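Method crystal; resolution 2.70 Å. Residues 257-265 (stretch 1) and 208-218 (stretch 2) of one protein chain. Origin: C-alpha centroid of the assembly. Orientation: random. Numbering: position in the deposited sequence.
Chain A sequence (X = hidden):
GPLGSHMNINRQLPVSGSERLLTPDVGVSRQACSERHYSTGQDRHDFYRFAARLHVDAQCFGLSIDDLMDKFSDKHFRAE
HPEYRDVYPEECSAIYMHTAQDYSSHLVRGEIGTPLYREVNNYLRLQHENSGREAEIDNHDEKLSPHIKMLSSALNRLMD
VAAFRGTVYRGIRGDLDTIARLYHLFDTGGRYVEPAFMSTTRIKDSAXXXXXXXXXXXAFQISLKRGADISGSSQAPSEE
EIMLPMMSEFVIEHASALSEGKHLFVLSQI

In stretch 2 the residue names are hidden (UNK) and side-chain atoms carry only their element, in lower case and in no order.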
ATOM      1  N   ALA A 257      25.206  -8.754  -2.896  1.00 32.28           N
ATOM      2  CA  ALA A 257      24.699  -9.742  -3.801  1.00 33.11           C
ATOM      3  C   ALA A 257      24.258 -10.972  -3.083  1.00 32.51           C
ATOM      4  O   ALA A 257      24.569 -11.167  -1.959  1.00 32.47           O
ATOM      5  CB  ALA A 257      25.711 -10.081  -4.773  1.00 24.74           C
ATOM      6  N   LEU A 258      23.482 -11.775  -3.781  1.00 35.99           N
ATOM      7  CA  LEU A 258      23.016 -13.058  -3.341  1.00 35.77           C
ATOM      8  C   LEU A 258      23.309 -14.010  -4.465  1.00 35.81           C
ATOM      9  O   LEU A 258      24.275 -13.897  -5.117  1.00 45.36           O
ATOM     10  CB  LEU A 258      21.530 -13.007  -3.101  1.00 36.57           C
ATOM     11  CG  LEU A 258      20.960 -11.928  -2.210  1.00 38.01           C
ATOM     12  CD1 LEU A 258      19.489 -11.906  -2.283  1.00 31.41           C
ATOM     13  CD2 LEU A 258      21.357 -12.153  -0.826  1.00 30.70           C
ATOM     14  N   SER A 259      22.464 -14.951  -4.729  1.00 40.20           N
ATOM     15  CA  SER A 259      22.714 -15.846  -5.834  1.00 47.79           C
ATOM     16  C   SER A 259      22.693 -15.088  -7.143  1.00 51.08           C
ATOM     17  O   SER A 259      22.704 -13.913  -7.107  1.00 50.06           O
ATOM     18  CB  SER A 259      21.594 -16.837  -5.825  1.00 53.79           C
ATOM     19  OG  SER A 259      20.738 -16.532  -4.750  1.00 53.28           O
ATOM     20  N   GLU A 260      22.668 -15.749  -8.296  1.00 52.46           N
ATOM     21  CA  GLU A 260      22.350 -15.089  -9.549  1.00 50.80           C
ATOM     22  C   GLU A 260      23.316 -13.893  -9.513  1.00 60.92           C
ATOM     23  O   GLU A 260      24.488 -14.101  -9.158  1.00 61.17           O
ATOM     24  CB  GLU A 260      20.887 -14.661  -9.575  1.00 51.52           C
ATOM     25  CG  GLU A 260      19.983 -15.458 -10.495  1.00 72.78           C
ATOM     26  CD  GLU A 260      19.192 -16.559  -9.773  1.00 92.16           C
ATOM     27  OE1 GLU A 260      19.679 -17.105  -8.748  1.00 74.17           O
ATOM     28  OE2 GLU A 260      18.071 -16.877 -10.240  1.00 99.09           O
ATOM     29  N   GLY A 261      22.903 -12.655  -9.836  1.00 55.02           N
ATOM     30  CA  GLY A 261      21.597 -12.271 -10.348  1.00 43.73           C
ATOM     31  C   GLY A 261      20.739 -11.496  -9.358  1.00 41.41           C
ATOM     32  O   GLY A 261      19.972 -10.606  -9.730  1.00 37.15           O
ATOM     33  N   LYS A 262      20.855 -11.849  -8.086  1.00 37.64           N
ATOM     34  CA  LYS A 262      19.974 -11.305  -7.071  1.00 31.86           C
ATOM     35  C   LYS A 262      20.717 -10.358  -6.148  1.00 33.20           C
ATOM     36  O   LYS A 262      21.921 -10.514  -5.892  1.00 31.00           O
ATOM     37  CB  LYS A 262      19.318 -12.432  -6.261  1.00 33.95           C
ATOM     38  CG  LYS A 262      18.614 -13.472  -7.121  1.00 44.11           C
ATOM     39  CD  LYS A 262      17.465 -14.172  -6.399  1.00 38.97           C
ATOM     40  CE  LYS A 262      16.695 -15.032  -7.380  1.00 41.19           C
ATOM     41  NZ  LYS A 262      15.262 -15.103  -7.039  1.00 39.00           N
ATOM     42  N   HIS A 263      19.989  -9.373  -5.635  1.00 28.57           N
ATOM     43  CA  HIS A 263      20.594  -8.401  -4.743  1.00 27.01           C
ATOM     44  C   HIS A 263      19.733  -8.137  -3.528  1.00 25.10           C
ATOM     45  O   HIS A 263      18.515  -8.249  -3.575  1.00 28.67           O
ATOM     46  CB  HIS A 263      20.893  -7.118  -5.499  1.00 23.97           C
ATOM     47  CG  HIS A 263      21.661  -7.347  -6.758  1.00 25.69           C
ATOM     48  ND1 HIS A 263      23.028  -7.176  -6.835  1.00 23.42           N
ATOM     49  CD2 HIS A 263      21.261  -7.781  -7.979  1.00 22.86           C
ATOM     50  CE1 HIS A 263      23.432  -7.474  -8.058  1.00 26.84           C
ATOM     51  NE2 HIS A 263      22.381  -7.848  -8.771  1.00 26.21           N
ATOM     52  N   LEU A 264      20.382  -7.798  -2.430  1.00 21.93           N
ATOM     53  CA  LEU A 264      19.678  -7.568  -1.205  1.00 21.26           C
ATOM     54  C   LEU A 264      20.044  -6.196  -0.707  1.00 20.03           C
ATOM     55  O   LEU A 264      21.218  -5.907  -0.494  1.00 23.45           O
ATOM     56  CB  LEU A 264      20.084  -8.614  -0.168  1.00 22.96           C
ATOM     57  CG  LEU A 264      19.722  -8.263   1.280  1.00 20.93           C
ATOM     58  CD1 LEU A 264      18.228  -8.330   1.495  1.00 20.58           C
ATOM     59  CD2 LEU A 264      20.402  -9.188   2.235  1.00 19.33           C
ATOM     60  N   PHE A 265      19.046  -5.344  -0.518  1.00 19.72           N
ATOM     61  CA  PHE A 265      19.277  -4.060   0.142  1.00 19.70           C
ATOM     62  C   PHE A 265      18.607  -4.042   1.491  1.00 21.47           C
ATOM     63  O   PHE A 265      17.420  -4.356   1.616  1.00 22.17           O
ATOM     64  CB  PHE A 265      18.789  -2.900  -0.715  1.00 15.06           C
ATOM     65  CG  PHE A 265      19.356  -2.919  -2.069  1.00 15.74           C
ATOM     66  CD1 PHE A 265      20.531  -2.254  -2.340  1.00 15.91           C
ATOM     67  CD2 PHE A 265      18.748  -3.661  -3.069  1.00 17.82           C
ATOM     68  CE1 PHE A 265      21.092  -2.308  -3.595  1.00 18.84           C
ATOM     69  CE2 PHE A 265      19.284  -3.716  -4.330  1.00 18.36           C
ATOM     70  CZ  PHE A 265      20.466  -3.037  -4.600  1.00 21.61           C
ATOM     71  N   UNK A 208       9.102 -13.450  -2.426  1.00 25.33           N
ATOM     72  CA  UNK A 208       9.478 -14.236  -3.599  1.00 27.85           C
ATOM     73  C   UNK A 208      10.768 -13.802  -4.277  1.00 26.74           C
ATOM     74  O   UNK A 208      10.796 -13.636  -5.499  1.00 24.96           O
ATOM     75  c   UNK A 208       7.051 -14.752  -4.125  1.00 29.74           C
ATOM     76  n   UNK A 208       6.311 -15.979  -6.066  1.00 45.87           N
ATOM     77  o   UNK A 208       5.153 -14.122  -5.439  1.00 40.93           O
ATOM     78  c   UNK A 208       8.363 -14.220  -4.627  1.00 27.09           C
ATOM     79  c   UNK A 208       6.083 -14.932  -5.256  1.00 46.16           C
ATOM     80  N   UNK A 209      11.830 -13.656  -3.484  1.00 26.15           N
ATOM     81  CA  UNK A 209      13.101 -13.162  -3.981  1.00 25.91           C
ATOM     82  C   UNK A 209      14.233 -14.047  -3.546  1.00 28.37           C
ATOM     83  O   UNK A 209      15.157 -14.308  -4.314  1.00 35.70           O
ATOM     84  c   UNK A 209      14.008 -10.884  -4.435  1.00 23.84           C
ATOM     85  c   UNK A 209      12.289 -11.213  -2.615  1.00 24.49           C
ATOM     86  c   UNK A 209      13.465 -11.812  -3.367  1.00 27.67           C
ATOM     87  N   UNK A 210      14.175 -14.478  -2.292  1.00 26.34           N
ATOM     88  CA  UNK A 210      15.342 -15.053  -1.641  1.00 31.55           C
ATOM     89  C   UNK A 210      15.787 -16.412  -2.154  1.00 36.32           C
ATOM     90  O   UNK A 210      16.977 -16.641  -2.370  1.00 42.90           O
ATOM     91  c   UNK A 210      14.178 -13.065   0.916  1.00 25.28           C
ATOM     92  c   UNK A 210      14.316 -11.839   1.505  1.00 26.84           C
ATOM     93  c   UNK A 210      16.536 -13.217   0.689  1.00 27.26           C
ATOM     94  c   UNK A 210      15.142 -15.099  -0.144  1.00 28.63           C
ATOM     95  c   UNK A 210      16.685 -11.993   1.290  1.00 22.70           C
ATOM     96  c   UNK A 210      15.286 -13.771   0.506  1.00 26.13           C
ATOM     97  c   UNK A 210      15.577 -11.301   1.695  1.00 27.19           C
ATOM     98  N   UNK A 211      14.852 -17.322  -2.346  1.00 31.35           N
ATOM     99  CA  UNK A 211      15.245 -18.626  -2.841  1.00 44.50           C
ATOM    100  C   UNK A 211      15.366 -18.587  -4.352  1.00 47.34           C
ATOM    101  O   UNK A 211      14.510 -18.033  -5.037  1.00 45.09           O
ATOM    102  o   UNK A 211      11.234 -17.739  -1.712  1.00 53.42           O
ATOM    103  o   UNK A 211      13.012 -18.124  -0.471  1.00 55.17           O
ATOM    104  c   UNK A 211      12.792 -19.379  -2.520  1.00 53.92           C
ATOM    105  c   UNK A 211      14.276 -19.726  -2.382  1.00 50.48           C
ATOM    106  c   UNK A 211      12.316 -18.339  -1.494  1.00 59.62           C
ATOM    107  N   UNK A 212      16.460 -19.134  -4.884  1.00 55.34           N
ATOM    108  CA  UNK A 212      16.352 -19.377  -6.320  1.00 52.02           C
ATOM    109  C   UNK A 212      15.284 -20.446  -6.437  1.00 50.69           C
ATOM    110  O   UNK A 212      15.091 -21.194  -5.475  1.00 54.82           O
ATOM    111  c   UNK A 212      17.776 -19.510  -4.334  1.00 50.88           C
ATOM    112  c   UNK A 212      18.649 -19.482  -5.545  1.00 53.31           C
ATOM    113  c   UNK A 212      17.730 -19.936  -6.684  1.00 56.72           C
ATOM    114  N   UNK A 213      14.577 -20.499  -7.556  1.00 43.40           N
ATOM    115  CA  UNK A 213      14.765 -19.552  -8.631  1.00 42.53           C
ATOM    116  C   UNK A 213      13.467 -18.795  -8.762  1.00 41.44           C
ATOM    117  O   UNK A 213      12.650 -19.058  -9.647  1.00 32.74           O
ATOM    118  N   UNK A 214      13.269 -17.867  -7.837  1.00 42.74           N
ATOM    119  CA  UNK A 214      12.052 -17.076  -7.776  1.00 36.40           C
ATOM    120  C   UNK A 214      12.115 -15.891  -8.753  1.00 32.84           C
ATOM    121  O   UNK A 214      13.205 -15.461  -9.152  1.00 31.29           O
ATOM    122  o   UNK A 214      12.955 -15.864  -5.853  1.00 37.68           O
ATOM    123  c   UNK A 214      11.521 -17.752  -5.382  1.00 36.32           C
ATOM    124  c   UNK A 214      11.805 -16.579  -6.325  1.00 36.18           C
ATOM    125  N   UNK A 215      10.942 -15.351  -9.120  1.00 28.91           N
ATOM    126  CA  UNK A 215      10.786 -14.263 -10.097  1.00 29.59           C
ATOM    127  C   UNK A 215      11.530 -12.967  -9.742  1.00 29.08           C
ATOM    128  O   UNK A 215      12.179 -12.396 -10.617  1.00 27.43           O
ATOM    129  c   UNK A 215       9.277 -13.975 -10.085  1.00 27.24           C
ATOM    130  c   UNK A 215       9.689 -15.653  -8.411  1.00 28.38           C
ATOM    131  c   UNK A 215       8.654 -15.010  -9.243  1.00 28.52           C
ATOM    132  N   UNK A 216      11.404 -12.485  -8.508  1.00 25.50           N
ATOM    133  CA  UNK A 216      12.036 -11.225  -8.136  1.00 22.97           C
ATOM    134  C   UNK A 216      13.536 -11.367  -7.935  1.00 23.77           C
ATOM    135  O   UNK A 216      13.998 -12.345  -7.350  1.00 29.13           O
ATOM    136  n   UNK A 216       9.583  -9.895  -8.305  1.00 26.38           N
ATOM    137  c   UNK A 216       9.932 -10.271  -7.080  1.00 27.24           C
ATOM    138  c   UNK A 216      11.395 -10.643  -6.876  1.00 25.16           C
ATOM    139  o   UNK A 216       9.122 -10.334  -6.146  1.00 27.67           O
ATOM    140  N   UNK A 217      14.294 -10.386  -8.417  1.00 22.76           N
ATOM    141  CA  UNK A 217      15.753 -10.397  -8.297  1.00 24.54           C
ATOM    142  C   UNK A 217      16.281  -9.313  -7.361  1.00 23.98           C
ATOM    143  O   UNK A 217      17.465  -9.298  -7.030  1.00 26.16           O
ATOM    144  o   UNK A 217      14.964  -8.447 -10.124  1.00 25.09           O
ATOM    145  n   UNK A 217      16.896  -8.520 -11.254  1.00 25.75           N
ATOM    146  c   UNK A 217      16.033  -9.000 -10.372  1.00 23.23           C
ATOM    147  c   UNK A 217      16.419 -10.266  -9.668  1.00 21.24           C
ATOM    148  N   UNK A 218      15.406  -8.408  -6.930  1.00 23.07           N
ATOM    149  CA  UNK A 218      15.790  -7.406  -5.934  1.00 23.22           C
ATOM    150  C   UNK A 218      15.016  -7.590  -4.630  1.00 23.21           C
ATOM    151  O   UNK A 218      13.792  -7.502  -4.614  1.00 25.39           O
ATOM    152  c   UNK A 218      16.002  -4.554  -8.539  1.00 22.74           C
ATOM    153  c   UNK A 218      16.377  -5.803  -7.755  1.00 25.55           C
ATOM    154  c   UNK A 218      15.897  -4.958  -5.419  1.00 19.83           C
ATOM    155  c   UNK A 218      15.556  -5.997  -6.471  1.00 25.29           C
TER

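Position 208 has five side-chain atoms, three carbons with the third carrying one oxygen and one nitrogen. This is an amide on a two-methylene stem, Gln208. It points away from stretch 1 and touches nothing there, as suits a polar, exposed chain; its backbone O accepts a bond from the N of position 216, closing the loop.

Position 209 has one carbon carrying two more, the fork of Val209. Its CA-to-CB bond points sideways to stretch 1, and the compact, apolar side chain is buried, while its backbone O accepts a hydrogen bond from Lys262 NZ at 2.8 Å.

At position 210 one carbon leads to a ring of six carbons with no heteroatom. The CA-to-CB bond points away, but the ring returns to the leucines: Leu264 CD1 lies at its edge, and Leu258 CD1 is also near. This is Phe210, with CE2 4.0 Å from Leu264 CD1 and CD2 4.4 Å from Leu258 CD1. A broad apolar ring can reach both.

Position 211 shows three carbons, the third bearing two oxygens: a carboxylate, Glu211. It points away and makes no side-chain contact with stretch 1, the nearest approach being Glu211 CB to Lys262 NZ, 6.6 Å.

At position 212 three carbons close a ring onto the backbone N. Ser259 OG packs against it, with the poorly ordered Glu260 OE1 nearby. This is Pro212, its CG 3.7 Å from Ser259 OG and its CB 4.0 Å from Glu260 OE1. The ring makes only van der Waals contact with these oxygens and cannot satisfy them; what it brings is a rigid shape.

Position 213 has no side-chain atoms and is Gly213. The peptide bond before it is cis. A CB would have room here, so crowding does not account for the glycine.

Position 214 has one carbon carrying an oxygen and a carbon, and that oxygen stands 2.7 Å from Lys262 NZ. This is Thr214. Its OG1 donates to Glu211 O at 2.8 Å, bracing the turn; its backbone O accepts from Lys262 NZ at 3.0 Å.

Position 215 again closes three carbons onto N: Pro215. It is exposed, points away and does not touch stretch 1; its ring restrains the backbone.

Position 216 has two carbons, the second carrying oxygen and nitrogen, so it is Asn216. The end of its side chain leads away, and its backbone O takes a bond from Lys262 NZ at 3.0 Å.

Position 217 has the same atoms, its CB 3.6 Å from Gly261 O, and is Asn217. Its amide is hydrogen-bonded elsewhere in the structure, as a group that can both donate and accept allows.

Position 218 has four carbons, forked at the first with one arm two carbons long; the short arm meets the edge of the Phe265 ring. This is Ile218, buried, its CG2 3.8 Å from Phe265 CE2.

The contact thus centres on Lys262, whose ammonium is gathered in by the carbonyls of Val209, Thr214 and Asn216. Beside it, His263 N donates to Asn217 O at 2.9 Å, and His263 pairs with Ile218 in a parallel bridge. Apolar packing by Phe210 and Ile218 completes the join.

Stretch 2 208-218: QVFEPGTPNNI
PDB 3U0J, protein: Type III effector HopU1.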